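Local coordinates for protein spermidine synthase (PDB 3GJY) that probably catalyses the transfer of an aminopropyl group from decarboxylated S-adenosylmethionine to putrescine, giving the polyamine spermidine, at residues Cys101-Ala104 / Arg105-Asp109; Leu128-Trp132 / Phe133-Arg137. All coordinates share one frame; numbering follows the deposited sequence.

In the fold
Both contacts are local, and they come in series along the chain in the Rossmann-like, S-adenosylmethionine-type domain. Contact 1 covers the N-cap and most of helix 102-110, in the unit formed by strand 92-96, this helix and strand 115-120; contact 2 follows strand 115-120, as the end of helix 123-132 and the loop leading to the edge strand 141-145. Their centres lie about 11 Å apart, and they touch. Arg105 NH2 makes a salt bridge of 2.8 Å to Asp134 OD2, Ala108 packs on Pro136, and Cys101 SG meets Ser129 CB. Consecutive helical units are thus joined by charge and by packing beside the glycine-containing turn after strand 92-96, which in this fold usually borders the S-adenosylmethionine-type cofactor.

Contact 1 of 2, residues Cys101-Ala104 / Arg105-Asp109; sequences CTMA and RYFAD
Thr102 O is held from two sources: Tyr106 N donates to it at 2.9 Å, and a water donates to it at 2.9 Å. That same water accepts from Arg105 NH1, so the guanidinium reaches back over the first turn to a carbonyl already used in the helix ladder. An extended chain from CG to NE carries the charged end this far, where NH2 meets the Asp134 carboxylate in a salt bridge and hydrogen-bonds Val59 O. The other rungs run from Arg105 N to Cys101 O, from Phe107 N to Met103 O at 3.0 Å and nearly straight (171°), and from Ala108 N to Ala104 O. Cys101 stands at the N-cap of this helix, the one in the beta-alpha-beta unit between strands 92-96 and 115-120, just after the glycine-containing turn. Small Ala104 and Ala108 suit the side that lies against strand 115-120. In selenomethionine Met103, one of two modelled conformers, CG is anti to the backbone N (chi1 -159°) and comes to 3.6 Å from Phe107 CE2; bends at chi2 and chi3 swing CE to 3.7 Å from Tyr106 CD2. Its SE lies 5.4 Å from the Phe107 ring centroid, an oblique Met-aromatic contact. Tyr106 CD2 sits over the centre of one Phe107 face; the selenomethionine chain and the two rings fill the side toward helix 69-85, while Tyr106 OH is hydrogen-bonded to Arg79 NH1.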
ATOM      1  N   CYS A 101       6.312  -6.577   6.431  1.00 13.18           N
ATOM      2  CA  CYS A 101       6.376  -7.214   5.104  1.00 12.67           C
ATOM      3  C   CYS A 101       5.190  -8.116   4.775  1.00 12.75           C
ATOM      4  O   CYS A 101       5.301  -9.000   3.928  1.00 12.52           O
ATOM      5  CB  CYS A 101       7.674  -8.019   4.943  1.00 13.57           C
ATOM      6  SG  CYS A 101       9.186  -7.041   5.044  1.00 16.10           S
ATOM      7  N   THR A 102       4.055  -7.890   5.438  1.00 12.18           N
ATOM      8  CA  THR A 102       2.915  -8.783   5.272  1.00 11.89           C
ATOM      9  C   THR A 102       2.290  -8.718   3.878  1.00 11.49           C
ATOM     10  O   THR A 102       1.930  -9.771   3.314  1.00 11.60           O
ATOM     11  CB  THR A 102       1.910  -8.500   6.368  1.00 12.25           C
ATOM     12  OG1 THR A 102       2.582  -8.693   7.634  1.00 12.91           O
ATOM     13  CG2 THR A 102       0.613  -9.367   6.240  1.00 14.14           C
HETATM   14  N   MSE A 103       2.124  -7.522   3.308  1.00 12.66           N
HETATM   15  CA  MSE A 103       1.614  -7.423   1.947  0.50 12.20           C
HETATM   16  C   MSE A 103       2.560  -8.123   0.938  1.00 12.38           C
HETATM   17  O   MSE A 103       2.124  -8.806   0.015  1.00 13.26           O
HETATM   18  CB  MSE A 103       1.443  -5.937   1.589  0.50 12.90           C
HETATM   19  CG  MSE A 103       0.493  -5.659   0.466  0.50 13.85           C
HETATM   20 SE   MSE A 103      -1.448  -5.600   0.945  0.40 14.13          SE
HETATM   21  CE  MSE A 103      -1.894  -7.514   0.719  0.50 14.37           C
ATOM     22  N   ALA A 104       3.873  -7.914   1.104  1.00 11.32           N
ATOM     23  CA  ALA A 104       4.874  -8.577   0.260  1.00 11.08           C
ATOM     24  C   ALA A 104       4.755 -10.104   0.340  1.00 11.11           C
ATOM     25  O   ALA A 104       4.798 -10.824  -0.677  1.00 11.34           O
ATOM     26  CB  ALA A 104       6.305  -8.089   0.596  1.00 11.75           C
ATOM     27  N   ARG A 105       4.619 -10.586   1.574  1.00 10.25           N
ATOM     28  CA  ARG A 105       4.436 -12.019   1.860  1.00 11.43           C
ATOM     29  C   ARG A 105       3.167 -12.568   1.178  1.00 10.83           C
ATOM     30  O   ARG A 105       3.145 -13.688   0.638  1.00 11.84           O
ATOM     31  CB  ARG A 105       4.376 -12.166   3.384  1.00 11.83           C
ATOM     32  CG  ARG A 105       4.011 -13.558   3.934  1.00 11.32           C
ATOM     33  CD  ARG A 105       4.066 -13.472   5.453  1.00 11.41           C
ATOM     34  NE  ARG A 105       3.621 -14.680   6.155  1.00 12.17           N
ATOM     35  CZ  ARG A 105       2.440 -14.824   6.744  1.00 11.98           C
ATOM     36  NH1 ARG A 105       1.497 -13.883   6.651  1.00 12.68           N
ATOM     37  NH2 ARG A 105       2.225 -15.921   7.445  1.00 12.77           N
ATOM     38  N   TYR A 106       2.103 -11.761   1.206  1.00 10.74           N
ATOM     39  CA  TYR A 106       0.850 -12.138   0.565  1.00 10.80           C
ATOM     40  C   TYR A 106       1.028 -12.300  -0.949  1.00 11.66           C
ATOM     41  O   TYR A 106       0.687 -13.342  -1.534  1.00 11.75           O
ATOM     42  CB  TYR A 106      -0.193 -11.047   0.875  1.00 12.03           C
ATOM     43  CG  TYR A 106      -1.501 -11.279   0.180  1.00 11.23           C
ATOM     44  CD1 TYR A 106      -2.497 -12.072   0.767  1.00 12.69           C
ATOM     45  CD2 TYR A 106      -1.753 -10.729  -1.065  1.00 11.48           C
ATOM     46  CE1 TYR A 106      -3.705 -12.302   0.118  1.00 14.04           C
ATOM     47  CE2 TYR A 106      -2.949 -10.973  -1.748  1.00 13.56           C
ATOM     48  CZ  TYR A 106      -3.921 -11.771  -1.146  1.00 14.07           C
ATOM     49  OH  TYR A 106      -5.103 -11.998  -1.809  1.00 16.63           O
ATOM     50  N   PHE A 107       1.573 -11.249  -1.592  1.00 11.14           N
ATOM     51  CA  PHE A 107       1.739 -11.312  -3.041  1.00 11.09           C
ATOM     52  C   PHE A 107       2.733 -12.373  -3.455  1.00 11.89           C
ATOM     53  O   PHE A 107       2.605 -12.965  -4.527  1.00 11.64           O
ATOM     54  CB  PHE A 107       2.113  -9.952  -3.648  1.00 11.94           C
ATOM     55  CG  PHE A 107       0.959  -8.996  -3.691  1.00 10.95           C
ATOM     56  CD1 PHE A 107      -0.105  -9.230  -4.525  1.00 12.63           C
ATOM     57  CD2 PHE A 107       0.896  -7.933  -2.812  1.00 14.06           C
ATOM     58  CE1 PHE A 107      -1.199  -8.352  -4.545  1.00 13.71           C
ATOM     59  CE2 PHE A 107      -0.208  -7.069  -2.803  1.00 14.24           C
ATOM     60  CZ  PHE A 107      -1.257  -7.287  -3.683  1.00 12.40           C
ATOM     61  N   ALA A 108       3.746 -12.598  -2.623  1.00 11.40           N
ATOM     62  CA  ALA A 108       4.727 -13.654  -2.939  1.00 11.71           C
ATOM     63  C   ALA A 108       4.055 -15.042  -2.984  1.00 11.63           C
ATOM     64  O   ALA A 108       4.456 -15.918  -3.774  1.00 12.43           O
ATOM     65  CB  ALA A 108       5.869 -13.652  -1.964  1.00 11.65           C
ATOM     66  N   ASP A 109       3.021 -15.236  -2.159  1.00 11.98           N
ATOM     67  CA  ASP A 109       2.336 -16.529  -2.187  1.00 12.41           C
ATOM     68  C   ASP A 109       1.311 -16.641  -3.328  1.00 13.33           C
ATOM     69  O   ASP A 109       1.210 -17.681  -4.000  1.00 14.31           O
ATOM     70  CB  ASP A 109       1.638 -16.796  -0.852  1.00 12.81           C
ATOM     71  CG  ASP A 109       1.196 -18.241  -0.730  1.00 14.09           C
ATOM     72  OD1 ASP A 109       2.085 -19.120  -0.673  1.00 16.40           O
ATOM     73  OD2 ASP A 109      -0.026 -18.491  -0.704  1.00 17.24           O
TER
HETATM   74  O   HOH W   1       1.017 -12.275   4.399  1.00 13.70           O

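Contact 2 of 2, residues Leu128-Trp132 / Phe133-Arg137; sequences LSREW and FDIPR. With FMT (formic acid), chain B.
At the C-terminal end of helix 123-132, Phe133 N closes the last turn on Ser129 O at 3.1 Å, and the chain leaves helical geometry. Two waters bridge the helix end to the loop, one from Ile135 N to Arg130 O, another from Asp134 N to Glu131 O, giving these two carbonyls donors. Arg130 folds back along the loop through bends at chi2 and chi3 (57° and 66°). Its NH1 donates to Pro136 O at 2.9 Å; the acceptor lies in the guanidinium plane, although the nitrogen stands well above the carbonyl plane. A third water joins NH1 to Ile135 O, and NH2 bonds Val141 O, fixing the group's rotation. Ile135 CD1 lies over one guanidinium face, 3.5 Å above its plane and displaced toward the rim. The flat apolar ring of Phe133 suits its buried place between helix end and strand 33-38, with Leu128 O over one face and CD2 3.4 Å from Ser129 OG. That hydroxyl has Leu125 O and, at 2.8 Å, O1 of a formic acid molecule within reach, its one proton unassigned. Leu128 also packs on strand 33-38, while Ile135 and Pro136 bear on strand 141-145 and helix 102-110.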
ATOM      1  N   LEU A 128      13.516  -8.136  12.355  1.00 13.26           N
ATOM      2  CA  LEU A 128      12.428  -8.953  12.933  1.00 13.56           C
ATOM      3  C   LEU A 128      11.569  -9.587  11.845  1.00 13.29           C
ATOM      4  O   LEU A 128      11.116 -10.706  11.991  1.00 13.92           O
ATOM      5  CB  LEU A 128      11.531  -8.110  13.863  1.00 15.04           C
ATOM      6  CG  LEU A 128      12.192  -7.704  15.169  1.00 17.60           C
ATOM      7  CD1 LEU A 128      11.280  -6.717  15.927  1.00 21.02           C
ATOM      8  CD2 LEU A 128      12.493  -8.919  16.031  1.00 22.32           C
ATOM      9  N   SER A 129      11.314  -8.842  10.752  1.00 13.44           N
ATOM     10  CA  SER A 129      10.516  -9.385   9.657  1.00 13.32           C
ATOM     11  C   SER A 129      11.171 -10.623   9.064  1.00 11.72           C
ATOM     12  O   SER A 129      10.518 -11.679   8.897  1.00 12.46           O
ATOM     13  CB  SER A 129      10.268  -8.368   8.548  1.00 12.98           C
ATOM     14  OG  SER A 129       9.525  -7.248   9.038  1.00 16.23           O
ATOM     15  N   ARG A 130      12.477 -10.518   8.764  1.00 12.11           N
ATOM     16  CA  ARG A 130      13.187 -11.671   8.188  1.00 11.92           C
ATOM     17  C   ARG A 130      13.230 -12.856   9.161  1.00 12.00           C
ATOM     18  O   ARG A 130      13.074 -14.004   8.724  1.00 13.91           O
ATOM     19  CB  ARG A 130      14.608 -11.235   7.794  1.00 12.39           C
ATOM     20  CG  ARG A 130      15.513 -12.318   7.209  1.00 11.49           C
ATOM     21  CD  ARG A 130      14.963 -13.000   5.974  1.00 12.09           C
ATOM     22  NE  ARG A 130      14.869 -12.080   4.834  1.00 11.69           N
ATOM     23  CZ  ARG A 130      14.150 -12.322   3.743  1.00 12.40           C
ATOM     24  NH1 ARG A 130      13.384 -13.406   3.690  1.00 13.84           N
ATOM     25  NH2 ARG A 130      14.135 -11.431   2.736  1.00 12.66           N
ATOM     26  N   GLU A 131      13.400 -12.579  10.458  1.00 12.08           N
ATOM     27  CA  GLU A 131      13.556 -13.661  11.433  0.50 11.97           C
ATOM     28  C   GLU A 131      12.210 -14.307  11.782  1.00 12.74           C
ATOM     29  O   GLU A 131      12.108 -15.537  11.858  1.00 13.62           O
ATOM     30  CB  GLU A 131      14.218 -13.147  12.722  0.50 12.29           C
ATOM     31  CG  GLU A 131      15.673 -12.667  12.614  0.50 12.79           C
ATOM     32  CD  GLU A 131      16.677 -13.712  12.199  0.50 14.62           C
ATOM     33  OE1 GLU A 131      16.364 -14.936  12.211  0.50 14.82           O
ATOM     34  OE2 GLU A 131      17.801 -13.271  11.834  0.50 15.16           O
ATOM     35  N   TRP A 132      11.162 -13.489  11.974  1.00 12.64           N
ATOM     36  CA  TRP A 132       9.949 -13.961  12.652  1.00 13.39           C
ATOM     37  C   TRP A 132       8.641 -13.815  11.913  1.00 13.17           C
ATOM     38  O   TRP A 132       7.648 -14.393  12.344  1.00 13.79           O
ATOM     39  CB  TRP A 132       9.807 -13.218  14.004  1.00 13.53           C
ATOM     40  CG  TRP A 132      10.658 -13.767  15.107  1.00 14.62           C
ATOM     41  CD1 TRP A 132      11.347 -14.947  15.109  1.00 17.00           C
ATOM     42  CD2 TRP A 132      10.875 -13.167  16.388  1.00 15.09           C
ATOM     43  NE1 TRP A 132      11.975 -15.127  16.327  1.00 19.25           N
ATOM     44  CE2 TRP A 132      11.716 -14.049  17.127  1.00 17.07           C
ATOM     45  CE3 TRP A 132      10.416 -11.996  16.997  1.00 16.53           C
ATOM     46  CZ2 TRP A 132      12.121 -13.770  18.446  1.00 18.90           C
ATOM     47  CZ3 TRP A 132      10.828 -11.706  18.313  1.00 18.35           C
ATOM     48  CH2 TRP A 132      11.663 -12.601  19.011  1.00 20.19           C
ATOM     49  N   PHE A 133       8.586 -12.998  10.866  1.00 12.05           N
ATOM     50  CA  PHE A 133       7.299 -12.709  10.251  1.00 12.54           C
ATOM     51  C   PHE A 133       6.977 -13.551   9.021  1.00 12.37           C
ATOM     52  O   PHE A 133       6.076 -13.226   8.235  1.00 13.02           O
ATOM     53  CB  PHE A 133       7.021 -11.211  10.048  1.00 13.10           C
ATOM     54  CG  PHE A 133       7.188 -10.354  11.301  1.00 12.46           C
ATOM     55  CD1 PHE A 133       7.079 -10.883  12.605  1.00 13.75           C
ATOM     56  CD2 PHE A 133       7.513  -8.997  11.140  1.00 13.39           C
ATOM     57  CE1 PHE A 133       7.266 -10.044  13.748  1.00 15.25           C
ATOM     58  CE2 PHE A 133       7.690  -8.151  12.245  1.00 15.80           C
ATOM     59  CZ  PHE A 133       7.584  -8.684  13.562  1.00 16.32           C
ATOM     60  N   ASP A 134       7.697 -14.667   8.893  1.00 12.33           N
ATOM     61  CA  ASP A 134       7.250 -15.779   8.043  1.00 12.46           C
ATOM     62  C   ASP A 134       7.177 -15.367   6.573  1.00 12.42           C
ATOM     63  O   ASP A 134       6.207 -15.648   5.870  1.00 13.11           O
ATOM     64  CB  ASP A 134       5.891 -16.345   8.525  1.00 12.59           C
ATOM     65  CG  ASP A 134       5.492 -17.607   7.813  1.00 13.48           C
ATOM     66  OD1 ASP A 134       6.369 -18.470   7.553  1.00 18.07           O
ATOM     67  OD2 ASP A 134       4.283 -17.779   7.588  1.00 13.89           O
ATOM     68  N   ILE A 135       8.269 -14.770   6.117  1.00 12.65           N
ATOM     69  CA  ILE A 135       8.405 -14.361   4.732  1.00 12.98           C
ATOM     70  C   ILE A 135       9.308 -15.310   3.987  1.00 12.32           C
ATOM     71  O   ILE A 135      10.224 -15.904   4.579  1.00 13.77           O
ATOM     72  CB  ILE A 135       8.918 -12.897   4.620  1.00 13.09           C
ATOM     73  CG1 ILE A 135      10.285 -12.698   5.271  1.00 12.77           C
ATOM     74  CG2 ILE A 135       7.895 -11.943   5.244  1.00 15.63           C
ATOM     75  CD1 ILE A 135      10.880 -11.267   5.022  1.00 13.51           C
ATOM     76  N   PRO A 136       9.075 -15.444   2.673  1.00 12.84           N
ATOM     77  CA  PRO A 136       9.945 -16.316   1.869  1.00 11.84           C
ATOM     78  C   PRO A 136      11.283 -15.629   1.621  1.00 11.23           C
ATOM     79  O   PRO A 136      11.415 -14.405   1.820  1.00 12.46           O
ATOM     80  CB  PRO A 136       9.155 -16.519   0.584  1.00 12.25           C
ATOM     81  CG  PRO A 136       8.323 -15.287   0.472  1.00 14.48           C
ATOM     82  CD  PRO A 136       7.949 -14.904   1.895  1.00 13.07           C
ATOM     83  N   ARG A 137      12.250 -16.408   1.166  1.00 11.79           N
ATOM     84  CA  ARG A 137      13.594 -15.856   0.956  1.00 11.70           C
ATOM     85  C   ARG A 137      13.649 -14.840  -0.188  1.00 11.77           C
ATOM     86  O   ARG A 137      12.772 -14.839  -1.091  1.00 12.23           O
ATOM     87  CB  ARG A 137      14.589 -16.991   0.661  1.00 13.13           C
ATOM     88  CG  ARG A 137      14.420 -17.664  -0.671  1.00 14.36           C
ATOM     89  CD  ARG A 137      15.459 -18.745  -0.846  1.00 15.15           C
ATOM     90  NE  ARG A 137      15.369 -19.309  -2.181  1.00 16.78           N
ATOM     91  CZ  ARG A 137      16.301 -20.111  -2.692  1.00 16.66           C
ATOM     92  NH1 ARG A 137      16.175 -20.585  -3.924  1.00 20.13           N
ATOM     93  NH2 ARG A 137      17.335 -20.465  -1.947  1.00 19.19           N
TER
HETATM   94  C   FMT B 315       8.358  -3.787   7.519  1.00 28.84           C
HETATM   95  O1  FMT B 315       8.938  -4.792   7.923  1.00 31.28           O
HETATM   96  O2  FMT B 315       8.491  -3.306   6.397  1.00 27.72           O
HETATM   97  O   HOH W   2      10.626 -15.050   7.806  1.00 17.60           O
HETATM   98  O   HOH W   3      12.841 -15.717   5.389  1.00 23.52           O
HETATM   99  O   HOH W   4       9.827 -16.305  10.200  1.00 16.37           O